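Local coordinates for protein tumour necrosis factor receptor (PDB 3ON9) that probably binds host TNF and various chemokines outside the cell to blunt immune defence, its SECRET domain serving as the chemokine-binding part, at residues E12-P17 and L120-Y126; S31-T35 and G53-S57; I83-C89 and S110-V116. All coordinates share one frame; numbering follows the deposited sequence.

In the fold
Two sheets face each other in this SECRET domain, a beta-sandwich, and the three contacts sample both the sheets and the packing between them. Contact 1 pairs two adjacent internal strands of the antiparallel sheet, and contact 3 joins the parallel pair in the mixed sheet. Their centres are about 12 Å apart, and apolar side chains connect them: Val125 CG1 lies 3.5 Å from Leu85 CD2. Contact 2 spans the two sheets, its centre about 13 Å from that of contact 1, with Met15 CE 3.8 Å from Tyr56 CE1. Contacts 2 and 3 do not touch; their nearest atoms are about 6 Å apart.

Contact 1. Residues E12-P17 and L120-Y126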
ATOM      1  N   GLU A  12       0.896  -0.958   2.722  1.00 15.17           N
ATOM      2  CA  GLU A  12       0.057  -0.404   3.776  1.00 15.47           C
ATOM      3  C   GLU A  12      -0.176   1.062   3.514  1.00 15.32           C
ATOM      4  O   GLU A  12       0.753   1.787   3.160  1.00 16.90           O
ATOM      5  CB  GLU A  12       0.732  -0.528   5.141  1.00 18.52           C
ATOM      6  CG  GLU A  12       1.070  -1.936   5.551  1.00 22.28           C
ATOM      7  CD  GLU A  12       2.132  -1.968   6.638  1.00 25.88           C
ATOM      8  OE1 GLU A  12       1.889  -1.416   7.738  1.00 25.31           O
ATOM      9  OE2 GLU A  12       3.213  -2.537   6.385  1.00 25.14           O
ATOM     10  N   ILE A  13      -1.415   1.497   3.711  1.00 14.48           N
ATOM     11  CA  ILE A  13      -1.762   2.902   3.579  1.00 15.80           C
ATOM     12  C   ILE A  13      -2.552   3.342   4.811  1.00 15.60           C
ATOM     13  O   ILE A  13      -3.660   2.855   5.057  1.00 16.00           O
ATOM     14  CB  ILE A  13      -2.602   3.165   2.289  1.00 12.99           C
ATOM     15  CG1 ILE A  13      -1.951   2.530   1.045  1.00 17.74           C
ATOM     16  CG2 ILE A  13      -2.784   4.660   2.070  1.00 16.32           C
ATOM     17  CD1 ILE A  13      -2.451   1.110   0.704  1.00 16.50           C
ATOM     18  N   ASN A  14      -1.991   4.266   5.593  1.00 13.39           N
ATOM     19  CA  ASN A  14      -2.676   4.746   6.791  1.00 13.78           C
ATOM     20  C   ASN A  14      -3.088   6.193   6.583  1.00 13.89           C
ATOM     21  O   ASN A  14      -2.330   6.969   6.018  1.00 15.77           O
ATOM     22  CB  ASN A  14      -1.780   4.573   8.024  1.00 13.62           C
ATOM     23  CG  ASN A  14      -1.419   3.123   8.254  1.00 15.24           C
ATOM     24  OD1 ASN A  14      -2.215   2.231   7.952  1.00 17.38           O
ATOM     25  ND2 ASN A  14      -0.214   2.870   8.755  1.00 16.14           N
ATOM     26  N   MET A  15      -4.306   6.540   6.986  1.00 14.59           N
ATOM     27  CA  MET A  15      -4.905   7.802   6.558  1.00 16.22           C
ATOM     28  C   MET A  15      -5.688   8.487   7.670  1.00 15.60           C
ATOM     29  O   MET A  15      -6.357   7.827   8.459  1.00 16.80           O
ATOM     30  CB  MET A  15      -5.851   7.553   5.373  1.00 15.79           C
ATOM     31  CG  MET A  15      -5.168   6.900   4.180  1.00 15.77           C
ATOM     32  SD  MET A  15      -6.301   6.623   2.803  1.00 17.26           S
ATOM     33  CE  MET A  15      -7.265   5.250   3.444  1.00 20.65           C
ATOM     34  N   TYR A  16      -5.613   9.811   7.715  1.00 14.85           N
ATOM     35  CA  TYR A  16      -6.401  10.589   8.657  1.00 16.54           C
ATOM     36  C   TYR A  16      -6.658  11.969   8.072  1.00 13.89           C
ATOM     37  O   TYR A  16      -5.757  12.568   7.510  1.00 16.79           O
ATOM     38  CB  TYR A  16      -5.644  10.735   9.983  1.00 18.09           C
ATOM     39  CG  TYR A  16      -6.491  11.329  11.080  1.00 18.12           C
ATOM     40  CD1 TYR A  16      -7.182  10.512  11.963  1.00 19.86           C
ATOM     41  CD2 TYR A  16      -6.625  12.701  11.209  1.00 22.47           C
ATOM     42  CE1 TYR A  16      -7.984  11.050  12.954  1.00 22.57           C
ATOM     43  CE2 TYR A  16      -7.419  13.245  12.203  1.00 22.72           C
ATOM     44  CZ  TYR A  16      -8.087  12.414  13.068  1.00 23.28           C
ATOM     45  OH  TYR A  16      -8.874  12.957  14.054  1.00 36.50           O
ATOM     46  N   PRO A  17      -7.898  12.473   8.181  1.00 16.12           N
ATOM     47  CA  PRO A  17      -9.075  11.802   8.735  1.00 15.39           C
ATOM     48  C   PRO A  17      -9.911  11.148   7.635  1.00 17.37           C
ATOM     49  O   PRO A  17      -9.952  11.650   6.506  1.00 19.61           O
ATOM     50  CB  PRO A  17      -9.901  12.960   9.309  1.00 17.06           C
ATOM     51  CG  PRO A  17      -9.478  14.178   8.490  1.00 19.15           C
ATOM     52  CD  PRO A  17      -8.206  13.847   7.739  1.00 18.61           C
ATOM     53  N   LEU A 120      -6.429  14.617   2.989  1.00 15.60           N
ATOM     54  CA  LEU A 120      -5.812  13.985   4.162  1.00 19.48           C
ATOM     55  C   LEU A 120      -4.844  14.903   4.894  1.00 17.98           C
ATOM     56  O   LEU A 120      -4.001  15.546   4.275  1.00 21.00           O
ATOM     57  CB  LEU A 120      -5.077  12.699   3.780  1.00 17.85           C
ATOM     58  CG  LEU A 120      -5.947  11.594   3.173  1.00 17.45           C
ATOM     59  CD1 LEU A 120      -5.071  10.407   2.793  1.00 19.36           C
ATOM     60  CD2 LEU A 120      -7.043  11.170   4.138  1.00 17.76           C
ATOM     61  N   SER A 121      -4.963  14.943   6.220  1.00 17.62           N
ATOM     62  CA  SER A 121      -3.990  15.646   7.053  1.00 16.57           C
ATOM     63  C   SER A 121      -2.769  14.764   7.323  1.00 18.40           C
ATOM     64  O   SER A 121      -1.673  15.274   7.531  1.00 19.14           O
ATOM     65  CB  SER A 121      -4.634  16.102   8.365  1.00 19.69           C
ATOM     66  OG  SER A 121      -4.965  15.012   9.188  1.00 24.86           O
ATOM     67  N   ASN A 122      -2.955  13.444   7.310  1.00 16.19           N
ATOM     68  CA  ASN A 122      -1.836  12.513   7.458  1.00 13.87           C
ATOM     69  C   ASN A 122      -2.009  11.357   6.493  1.00 15.22           C
ATOM     70  O   ASN A 122      -3.081  10.770   6.427  1.00 16.34           O
ATOM     71  CB  ASN A 122      -1.762  11.912   8.875  1.00 15.50           C
ATOM     72  CG  ASN A 122      -1.797  12.955   9.977  1.00 19.89           C
ATOM     73  OD1 ASN A 122      -2.814  13.619  10.191  1.00 19.89           O
ATOM     74  ND2 ASN A 122      -0.693  13.069  10.723  1.00 18.21           N
ATOM     75  N   LEU A 123      -0.949  11.034   5.763  1.00 15.99           N
ATOM     76  CA  LEU A 123      -0.958   9.902   4.845  1.00 16.24           C
ATOM     77  C   LEU A 123       0.383   9.210   4.975  1.00 14.75           C
ATOM     78  O   LEU A 123       1.426   9.826   4.749  1.00 15.20           O
ATOM     79  CB  LEU A 123      -1.156  10.385   3.406  1.00 15.73           C
ATOM     80  CG  LEU A 123      -0.951   9.365   2.277  1.00 15.19           C
ATOM     81  CD1 LEU A 123      -1.853   8.128   2.476  1.00 14.51           C
ATOM     82  CD2 LEU A 123      -1.194   9.998   0.911  1.00 18.16           C
ATOM     83  N   ASP A 124       0.359   7.932   5.345  1.00 13.86           N
ATOM     84  CA  ASP A 124       1.572   7.129   5.446  1.00 14.09           C
ATOM     85  C   ASP A 124       1.431   5.961   4.482  1.00 14.49           C
ATOM     86  O   ASP A 124       0.374   5.328   4.422  1.00 14.25           O
ATOM     87  CB  ASP A 124       1.741   6.558   6.860  1.00 14.77           C
ATOM     88  CG  ASP A 124       1.785   7.623   7.934  1.00 16.27           C
ATOM     89  OD1 ASP A 124       2.491   8.631   7.759  1.00 17.85           O
ATOM     90  OD2 ASP A 124       1.115   7.431   8.963  1.00 16.07           O
ATOM     91  N   VAL A 125       2.498   5.667   3.749  1.00 14.42           N
ATOM     92  CA  VAL A 125       2.529   4.503   2.880  1.00 15.54           C
ATOM     93  C   VAL A 125       3.782   3.687   3.176  1.00 17.64           C
ATOM     94  O   VAL A 125       4.872   4.240   3.340  1.00 15.65           O
ATOM     95  CB  VAL A 125       2.523   4.927   1.406  1.00 14.47           C
ATOM     96  CG1 VAL A 125       2.718   3.719   0.500  1.00 16.89           C
ATOM     97  CG2 VAL A 125       1.213   5.622   1.095  1.00 14.81           C
ATOM     98  N   TYR A 126       3.617   2.372   3.276  1.00 14.83           N
ATOM     99  CA  TYR A 126       4.753   1.465   3.346  1.00 15.86           C
ATOM    100  C   TYR A 126       4.634   0.417   2.259  1.00 15.18           C
ATOM    101  O   TYR A 126       3.601  -0.235   2.130  1.00 16.78           O
ATOM    102  CB  TYR A 126       4.833   0.775   4.708  1.00 15.91           C
ATOM    103  CG  TYR A 126       4.744   1.710   5.890  1.00 17.30           C
ATOM    104  CD1 TYR A 126       5.883   2.302   6.433  1.00 19.88           C
ATOM    105  CD2 TYR A 126       3.519   2.002   6.464  1.00 17.15           C
ATOM    106  CE1 TYR A 126       5.782   3.169   7.525  1.00 17.30           C
ATOM    107  CE2 TYR A 126       3.413   2.860   7.547  1.00 19.57           C
ATOM    108  CZ  TYR A 126       4.537   3.433   8.070  1.00 21.50           C
ATOM    109  OH  TYR A 126       4.392   4.279   9.158  1.00 22.03           O
TER
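Ile13 holds CG1 beside its backbone N, which leaves CG2 anti to that N, and Leu123 has CG anti to its own N (chi1 170°); the two side chains therefore run side by side in the same direction, and Ile13 CG2 meets Leu123 CD1 at 3.6 Å. Met15 lies alongside Leu123 on this face too, and its CG also packs against Leu120 CD1 at 3.8 Å. The other face carries Glu12, Asn14, Tyr16, Asn122, Asp124 and Tyr126; there CB of Glu12 approaches the Tyr126 ring at its edge, where the Asn14 side chain also lies.

The backbones are antiparallel, their axes 174° apart, and three hydrogen-bonded pairs join them: Glu12 with Tyr126, Asn14 with Asp124, and Tyr16 with Asn122. A classic beta bulge ends this register, because Ser121 and Asn122 both face Tyr16. Asn122 N donates to Tyr16 O at 2.9 Å, while the bond from Ser121 N to the same oxygen is weak, bent to 127° at the hydrogen. Ser121 OG sits near the plane of the Tyr16 ring, 3.5 Å from CD2.

The Asp124 carboxylate is hydrogen-bonded by His145 ND1 at OD1 and by Leu150 N at OD2. Both strands are internal to the antiparallel sheet: strand 62-69 pairs with 12-16 and strand 140-145 with 122-126. Ile13, Met15 and Val125 face strands 38-45 and 82-89 of the opposing sheet.

Contact 2. Residues S31-T35 and G53-S57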
ATOM      1  N   SER A  31      -5.468  -3.051  -8.747  1.00 18.10           N
ATOM      2  CA  SER A  31      -6.288  -3.366  -7.589  1.00 16.04           C
ATOM      3  C   SER A  31      -6.762  -2.094  -6.898  1.00 14.80           C
ATOM      4  O   SER A  31      -5.995  -1.140  -6.734  1.00 17.61           O
ATOM      5  CB  SER A  31      -5.492  -4.227  -6.604  1.00 16.67           C
ATOM      6  OG  SER A  31      -5.109  -5.470  -7.172  1.00 17.79           O
ATOM      7  N   THR A  32      -8.030  -2.076  -6.492  1.00 14.59           N
ATOM      8  CA  THR A  32      -8.564  -0.899  -5.823  1.00 14.23           C
ATOM      9  C   THR A  32      -9.241  -1.192  -4.493  1.00 15.89           C
ATOM     10  O   THR A  32      -9.901  -2.227  -4.323  1.00 16.26           O
ATOM     11  CB  THR A  32      -9.545  -0.117  -6.725  1.00 15.76           C
ATOM     12  OG1 THR A  32     -10.551  -1.007  -7.235  1.00 18.26           O
ATOM     13  CG2 THR A  32      -8.809   0.555  -7.890  1.00 16.38           C
ATOM     14  N   ILE A  33      -9.062  -0.267  -3.555  1.00 15.13           N
ATOM     15  CA  ILE A  33      -9.931  -0.148  -2.393  1.00 14.03           C
ATOM     16  C   ILE A  33     -10.579   1.215  -2.505  1.00 15.82           C
ATOM     17  O   ILE A  33      -9.884   2.199  -2.698  1.00 16.35           O
ATOM     18  CB  ILE A  33      -9.120  -0.202  -1.082  1.00 16.17           C
ATOM     19  CG1 ILE A  33      -8.415  -1.557  -0.944  1.00 15.96           C
ATOM     20  CG2 ILE A  33     -10.014   0.123   0.114  1.00 17.99           C
ATOM     21  CD1 ILE A  33      -7.227  -1.537   0.050  1.00 18.22           C
ATOM     22  N   SER A  34     -11.904   1.298  -2.413  1.00 16.03           N
ATOM     23  CA  SER A  34     -12.552   2.603  -2.514  1.00 15.62           C
ATOM     24  C   SER A  34     -13.677   2.803  -1.518  1.00 17.25           C
ATOM     25  O   SER A  34     -14.483   1.899  -1.278  1.00 18.77           O
ATOM     26  CB  SER A  34     -13.102   2.831  -3.935  1.00 15.38           C
ATOM     27  OG  SER A  34     -13.383   4.212  -4.116  1.00 18.48           O
ATOM     28  N   THR A  35     -13.728   3.998  -0.943  1.00 15.82           N
ATOM     29  CA  THR A  35     -14.926   4.466  -0.262  1.00 15.10           C
ATOM     30  C   THR A  35     -15.511   5.505  -1.202  1.00 16.92           C
ATOM     31  O   THR A  35     -15.017   5.673  -2.318  1.00 18.02           O
ATOM     32  CB  THR A  35     -14.596   5.125   1.086  1.00 17.33           C
ATOM     33  OG1 THR A  35     -13.790   6.295   0.869  1.00 17.76           O
ATOM     34  CG2 THR A  35     -13.838   4.155   1.964  1.00 14.55           C
ATOM     35  N   GLY A  53      -5.089 -10.291  -1.214  1.00 17.73           N
ATOM     36  CA  GLY A  53      -5.960  -9.794  -0.167  1.00 18.14           C
ATOM     37  C   GLY A  53      -5.775  -8.323   0.081  1.00 16.17           C
ATOM     38  O   GLY A  53      -4.743  -7.746  -0.271  1.00 16.97           O
ATOM     39  N   ASP A  54      -6.786  -7.717   0.688  1.00 15.26           N
ATOM     40  CA  ASP A  54      -6.684  -6.327   1.099  1.00 17.82           C
ATOM     41  C   ASP A  54      -7.552  -6.050   2.304  1.00 17.57           C
ATOM     42  O   ASP A  54      -8.289  -6.919   2.759  1.00 18.86           O
ATOM     43  CB  ASP A  54      -6.995  -5.361  -0.048  1.00 16.65           C
ATOM     44  CG  ASP A  54      -8.350  -5.585  -0.673  1.00 20.76           C
ATOM     45  OD1 ASP A  54      -9.258  -6.156  -0.023  1.00 21.59           O
ATOM     46  OD2 ASP A  54      -8.493  -5.171  -1.839  1.00 22.21           O
ATOM     47  N   TYR A  55      -7.456  -4.834   2.832  1.00 14.60           N
ATOM     48  CA  TYR A  55      -8.227  -4.490   4.019  1.00 16.24           C
ATOM     49  C   TYR A  55      -8.327  -2.981   4.163  1.00 16.57           C
ATOM     50  O   TYR A  55      -7.541  -2.248   3.575  1.00 15.20           O
ATOM     51  CB  TYR A  55      -7.603  -5.113   5.277  1.00 18.93           C
ATOM     52  CG  TYR A  55      -6.161  -4.731   5.517  1.00 18.17           C
ATOM     53  CD1 TYR A  55      -5.833  -3.619   6.290  1.00 18.05           C
ATOM     54  CD2 TYR A  55      -5.123  -5.465   4.956  1.00 17.02           C
ATOM     55  CE1 TYR A  55      -4.519  -3.268   6.511  1.00 18.32           C
ATOM     56  CE2 TYR A  55      -3.806  -5.118   5.167  1.00 19.07           C
ATOM     57  CZ  TYR A  55      -3.504  -4.013   5.946  1.00 17.40           C
ATOM     58  OH  TYR A  55      -2.178  -3.667   6.156  1.00 21.27           O
ATOM     59  N   TYR A  56      -9.320  -2.542   4.932  1.00 15.24           N
ATOM     60  CA  TYR A  56      -9.559  -1.137   5.224  1.00 13.77           C
ATOM     61  C   TYR A  56     -10.372  -1.135   6.511  1.00 15.20           C
ATOM     62  O   TYR A  56     -11.505  -1.620   6.546  1.00 17.56           O
ATOM     63  CB  TYR A  56     -10.336  -0.474   4.066  1.00 14.08           C
ATOM     64  CG  TYR A  56     -10.792   0.943   4.341  1.00 14.57           C
ATOM     65  CD1 TYR A  56      -9.952   2.023   4.100  1.00 15.52           C
ATOM     66  CD2 TYR A  56     -12.067   1.201   4.834  1.00 15.50           C
ATOM     67  CE1 TYR A  56     -10.366   3.331   4.364  1.00 16.12           C
ATOM     68  CE2 TYR A  56     -12.487   2.494   5.099  1.00 15.77           C
ATOM     69  CZ  TYR A  56     -11.634   3.556   4.852  1.00 15.77           C
ATOM     70  OH  TYR A  56     -12.061   4.843   5.099  1.00 17.08           O
ATOM     71  N   SER A  57      -9.779  -0.626   7.582  1.00 14.84           N
ATOM     72  CA  SER A  57     -10.379  -0.729   8.902  1.00 16.18           C
ATOM     73  C   SER A  57     -10.190   0.586   9.644  1.00 16.61           C
ATOM     74  O   SER A  57      -9.108   1.192   9.593  1.00 15.95           O
ATOM     75  CB  SER A  57      -9.742  -1.890   9.673  1.00 18.12           C
ATOM     76  OG  SER A  57     -10.423  -2.116  10.891  1.00 16.58           O
TER
HETATM   77  O   HOH W   1     -12.544   6.944   3.174  1.00 18.23           O
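Ile33 and Asp54 point at each other head-on across the two layers, each with its CB directed at the other strand. The isoleucine reaches the aspartate with two carbons: CG1 stands 3.7 Å from Asp54 OD2, and CD1 3.8 Å from Asp54 CB. Beyond the aspartate, CD1 also touches the backbone, 3.6 Å from Tyr55 O. The approach of CG1 to the acid group is van der Waals packing; the polar partner of OD2 is Ser25 OG, to which it is hydrogen-bonded. The second branch of Ile33 is directed to Tyr56, whose side chain it crosses obliquely, with CG2 4.0 Å from CB.

No hydrogen bond links the two backbones. Their axes approach to 8.4 Å and cross at -16°, a separation too wide for neighbours in one sheet and fitting the face-to-face layers of a beta-sandwich: strand 31-34 belongs to the mixed sheet, and 53-57 lies on strand 51-59, an outermost strand of the antiparallel one. Phe67 of strand 62-69 touches both Ile33 and Asp54.

Tyr56 has CG anti to its backbone N (chi1 173°), which carries the ring between the sheets to Thr35. The two side chains cross at about a right angle, and Thr35 CG2 lies 3.7 Å from both CZ and OH of Tyr56. A water bridges their polar ends, 2.7 Å from Thr35 OG1 and donating to Tyr56 OH. Both hydroxyls have protein partners as well: Tyr56 OH is hydrogen-bonded to Lys20 O, and Thr35 OG1 to the backbone N atoms of Glu37 and Leu38.

Contact 3. Residues I83-C89 and S110-V116; sequences INLEIKC and SETVTVV
Ile83 to Cys89 and Ser110 to Val116 run parallel, their axes 10° apart and 4.6 Å at closest approach, tied by seven backbone hydrogen bonds from Ile83 N–Ser110 O at one end to Cys89 N–Val116 O at the other. This is the parallel pair of the mixed sheet in the sandwich; strand 38-45 flanks 83-89 and strand 95-97 flanks 110-116, both antiparallel.

Ile83, Leu85, Ile87, Glu111, Val113 and Val115 share one face. Here Val113 meets Leu85 CB through CG2 and Ile87 CD1 through CG1, each at 4.3 Å. Leu85 also packs on Val125 of the other sheet, while Glu111 OE1 is hydrogen-bonded to Tyr129 OH.

On the reverse face, Val116 is flanked by two longer side chains. Lys88 bends at chi2 (63°), bringing CD against Val116 CB, at 3.7 Å, and CG1; its NZ, after a further bend at chi4, donates to Cys89 O. Glu86 CG lies against the CG2 methyl of Val116, at 4.0 Å. Cys89 forms a disulfide with Cys119. Nearer the start of the strands, a water donates to Leu85 O at 2.6 Å and to Thr112 OG1 at 3.0 Å.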
ATOM      1  N   ILE A  83       5.891  -1.246  -8.420  1.00 15.91           N
ATOM      2  CA  ILE A  83       4.702  -0.997  -7.610  1.00 17.48           C
ATOM      3  C   ILE A  83       4.300   0.463  -7.752  1.00 20.33           C
ATOM      4  O   ILE A  83       5.076   1.357  -7.411  1.00 19.63           O
ATOM      5  CB  ILE A  83       4.958  -1.306  -6.125  1.00 18.79           C
ATOM      6  CG1 ILE A  83       5.211  -2.804  -5.920  1.00 17.58           C
ATOM      7  CG2 ILE A  83       3.793  -0.837  -5.265  1.00 17.74           C
ATOM      8  CD1 ILE A  83       3.977  -3.689  -6.124  1.00 19.08           C
ATOM      9  N   ASN A  84       3.107   0.715  -8.281  1.00 18.90           N
ATOM     10  CA  ASN A  84       2.571   2.074  -8.333  1.00 18.96           C
ATOM     11  C   ASN A  84       1.339   2.157  -7.464  1.00 17.48           C
ATOM     12  O   ASN A  84       0.503   1.257  -7.460  1.00 18.29           O
ATOM     13  CB  ASN A  84       2.203   2.497  -9.762  1.00 17.76           C
ATOM     14  CG  ASN A  84       3.411   2.603 -10.676  1.00 20.85           C
ATOM     15  OD1 ASN A  84       4.525   2.919 -10.231  1.00 22.80           O
ATOM     16  ND2 ASN A  84       3.193   2.356 -11.968  1.00 22.32           N
ATOM     17  N   LEU A  85       1.212   3.255  -6.741  1.00 16.61           N
ATOM     18  CA  LEU A  85       0.108   3.426  -5.823  1.00 14.87           C
ATOM     19  C   LEU A  85      -0.376   4.854  -5.932  1.00 17.35           C
ATOM     20  O   LEU A  85       0.425   5.779  -5.899  1.00 17.73           O
ATOM     21  CB  LEU A  85       0.614   3.187  -4.400  1.00 19.95           C
ATOM     22  CG  LEU A  85      -0.412   3.001  -3.301  1.00 18.87           C
ATOM     23  CD1 LEU A  85      -1.222   1.710  -3.539  1.00 15.17           C
ATOM     24  CD2 LEU A  85       0.292   2.957  -1.947  1.00 21.17           C
ATOM     25  N   GLU A  86      -1.683   5.031  -6.073  1.00 16.58           N
ATOM     26  CA  GLU A  86      -2.272   6.358  -6.122  1.00 19.06           C
ATOM     27  C   GLU A  86      -3.394   6.444  -5.107  1.00 16.88           C
ATOM     28  O   GLU A  86      -4.243   5.551  -5.029  1.00 17.91           O
ATOM     29  CB  GLU A  86      -2.823   6.644  -7.526  1.00 22.20           C
ATOM     30  CG  GLU A  86      -3.601   7.955  -7.629  1.00 24.40           C
ATOM     31  CD  GLU A  86      -4.572   7.970  -8.808  1.00 27.16           C
ATOM     32  OE1 GLU A  86      -4.219   8.565  -9.852  1.00 21.79           O
ATOM     33  OE2 GLU A  86      -5.674   7.376  -8.702  1.00 25.91           O
ATOM     34  N   ILE A  87      -3.374   7.507  -4.305  1.00 14.50           N
ATOM     35  CA  ILE A  87      -4.462   7.796  -3.383  1.00 15.85           C
ATOM     36  C   ILE A  87      -5.238   8.989  -3.943  1.00 17.65           C
ATOM     37  O   ILE A  87      -4.695  10.097  -4.058  1.00 19.21           O
ATOM     38  CB  ILE A  87      -3.934   8.098  -1.956  1.00 17.52           C
ATOM     39  CG1 ILE A  87      -3.191   6.880  -1.375  1.00 20.28           C
ATOM     40  CG2 ILE A  87      -5.087   8.506  -1.024  1.00 17.71           C
ATOM     41  CD1 ILE A  87      -1.739   6.725  -1.818  1.00 19.33           C
ATOM     42  N   LYS A  88      -6.500   8.758  -4.297  1.00 15.98           N
ATOM     43  CA  LYS A  88      -7.318   9.769  -4.974  1.00 16.43           C
ATOM     44  C   LYS A  88      -8.445  10.282  -4.086  1.00 17.29           C
ATOM     45  O   LYS A  88      -9.349   9.525  -3.722  1.00 16.87           O
ATOM     46  CB  LYS A  88      -7.887   9.199  -6.282  1.00 17.00           C
ATOM     47  CG  LYS A  88      -9.015  10.022  -6.922  1.00 18.99           C
ATOM     48  CD  LYS A  88      -8.530  11.408  -7.337  1.00 20.22           C
ATOM     49  CE  LYS A  88      -9.445  12.043  -8.387  1.00 21.27           C
ATOM     50  NZ  LYS A  88     -10.876  12.118  -7.942  1.00 19.30           N
ATOM     51  N   CYS A  89      -8.367  11.568  -3.727  1.00 15.98           N
ATOM     52  CA  CYS A  89      -9.413  12.244  -2.964  1.00 16.42           C
ATOM     53  C   CYS A  89     -10.578  12.582  -3.870  1.00 18.43           C
ATOM     54  O   CYS A  89     -10.380  12.878  -5.038  1.00 19.58           O
ATOM     55  CB  CYS A  89      -8.906  13.569  -2.384  1.00 16.84           C
ATOM     56  SG  CYS A  89      -7.609  13.413  -1.114  1.00 18.74           S
ATOM     57  N   SER A 110      11.075  -1.152  -8.049  1.00 18.25           N
ATOM     58  CA  SER A 110      10.887   0.287  -8.223  1.00 22.30           C
ATOM     59  C   SER A 110       9.495   0.592  -7.721  1.00 16.45           C
ATOM     60  O   SER A 110       8.602  -0.251  -7.840  1.00 16.53           O
ATOM     61  CB  SER A 110      10.973   0.668  -9.702  1.00 29.52           C
ATOM     62  OG  SER A 110      12.143   0.142 -10.302  1.00 36.90           O
ATOM     63  N   GLU A 111       9.301   1.771  -7.155  1.00 16.84           N
ATOM     64  CA  GLU A 111       7.968   2.132  -6.698  1.00 19.13           C
ATOM     65  C   GLU A 111       7.698   3.629  -6.814  1.00 18.71           C
ATOM     66  O   GLU A 111       8.619   4.452  -6.752  1.00 19.28           O
ATOM     67  CB  GLU A 111       7.695   1.590  -5.285  1.00 23.46           C
ATOM     68  CG  GLU A 111       8.751   1.849  -4.236  1.00 23.33           C
ATOM     69  CD  GLU A 111      10.039   1.048  -4.421  1.00 19.71           C
ATOM     70  OE1 GLU A 111      10.010  -0.181  -4.680  1.00 19.06           O
ATOM     71  OE2 GLU A 111      11.098   1.672  -4.300  1.00 18.94           O
ATOM     72  N   THR A 112       6.431   3.963  -7.046  1.00 18.01           N
ATOM     73  CA  THR A 112       5.985   5.353  -7.042  1.00 18.28           C
ATOM     74  C   THR A 112       4.693   5.444  -6.268  1.00 19.09           C
ATOM     75  O   THR A 112       3.838   4.551  -6.346  1.00 20.75           O
ATOM     76  CB  THR A 112       5.757   5.929  -8.451  1.00 19.28           C
ATOM     77  OG1 THR A 112       4.522   5.432  -8.994  1.00 28.52           O
ATOM     78  CG2 THR A 112       6.925   5.589  -9.359  1.00 18.12           C
ATOM     79  N   VAL A 113       4.568   6.521  -5.505  1.00 17.23           N
ATOM     80  CA  VAL A 113       3.389   6.779  -4.704  1.00 16.87           C
ATOM     81  C   VAL A 113       2.929   8.186  -5.012  1.00 17.12           C
ATOM     82  O   VAL A 113       3.716   9.139  -4.945  1.00 16.75           O
ATOM     83  CB  VAL A 113       3.691   6.656  -3.206  1.00 18.73           C
ATOM     84  CG1 VAL A 113       2.488   7.119  -2.388  1.00 17.95           C
ATOM     85  CG2 VAL A 113       4.086   5.212  -2.867  1.00 17.99           C
ATOM     86  N   THR A 114       1.660   8.309  -5.374  1.00 17.02           N
ATOM     87  CA  THR A 114       1.074   9.569  -5.812  0.58 19.34           C
ATOM     88  C   THR A 114      -0.165   9.870  -4.985  1.00 17.60           C
ATOM     89  O   THR A 114      -0.880   8.950  -4.606  1.00 16.60           O
ATOM     90  CB  THR A 114       0.649   9.474  -7.288  0.58 20.30           C
ATOM     91  OG1 THR A 114       1.816   9.399  -8.114  0.58 23.32           O
ATOM     92  CG2 THR A 114      -0.191  10.682  -7.696  0.58 20.20           C
ATOM     93  N   VAL A 115      -0.422  11.146  -4.724  1.00 15.40           N
ATOM     94  CA  VAL A 115      -1.658  11.550  -4.055  1.00 16.63           C
ATOM     95  C   VAL A 115      -2.333  12.637  -4.896  1.00 20.65           C
ATOM     96  O   VAL A 115      -1.651  13.479  -5.492  1.00 18.86           O
ATOM     97  CB  VAL A 115      -1.404  12.033  -2.605  1.00 17.49           C
ATOM     98  CG1 VAL A 115      -0.382  13.181  -2.575  1.00 23.47           C
ATOM     99  CG2 VAL A 115      -2.700  12.435  -1.940  1.00 19.63           C
ATOM    100  N   VAL A 116      -3.663  12.595  -4.968  1.00 17.25           N
ATOM    101  CA  VAL A 116      -4.438  13.548  -5.758  1.00 16.54           C
ATOM    102  C   VAL A 116      -5.443  14.239  -4.834  1.00 15.90           C
ATOM    103  O   VAL A 116      -6.415  13.633  -4.377  1.00 17.27           O
ATOM    104  CB  VAL A 116      -5.162  12.866  -6.958  1.00 16.20           C
ATOM    105  CG1 VAL A 116      -5.736  13.923  -7.892  1.00 17.77           C
ATOM    106  CG2 VAL A 116      -4.202  11.937  -7.737  1.00 18.03           C
TER
HETATM  107  O   HOH W   2       1.858   6.282  -8.031  1.00 24.91           O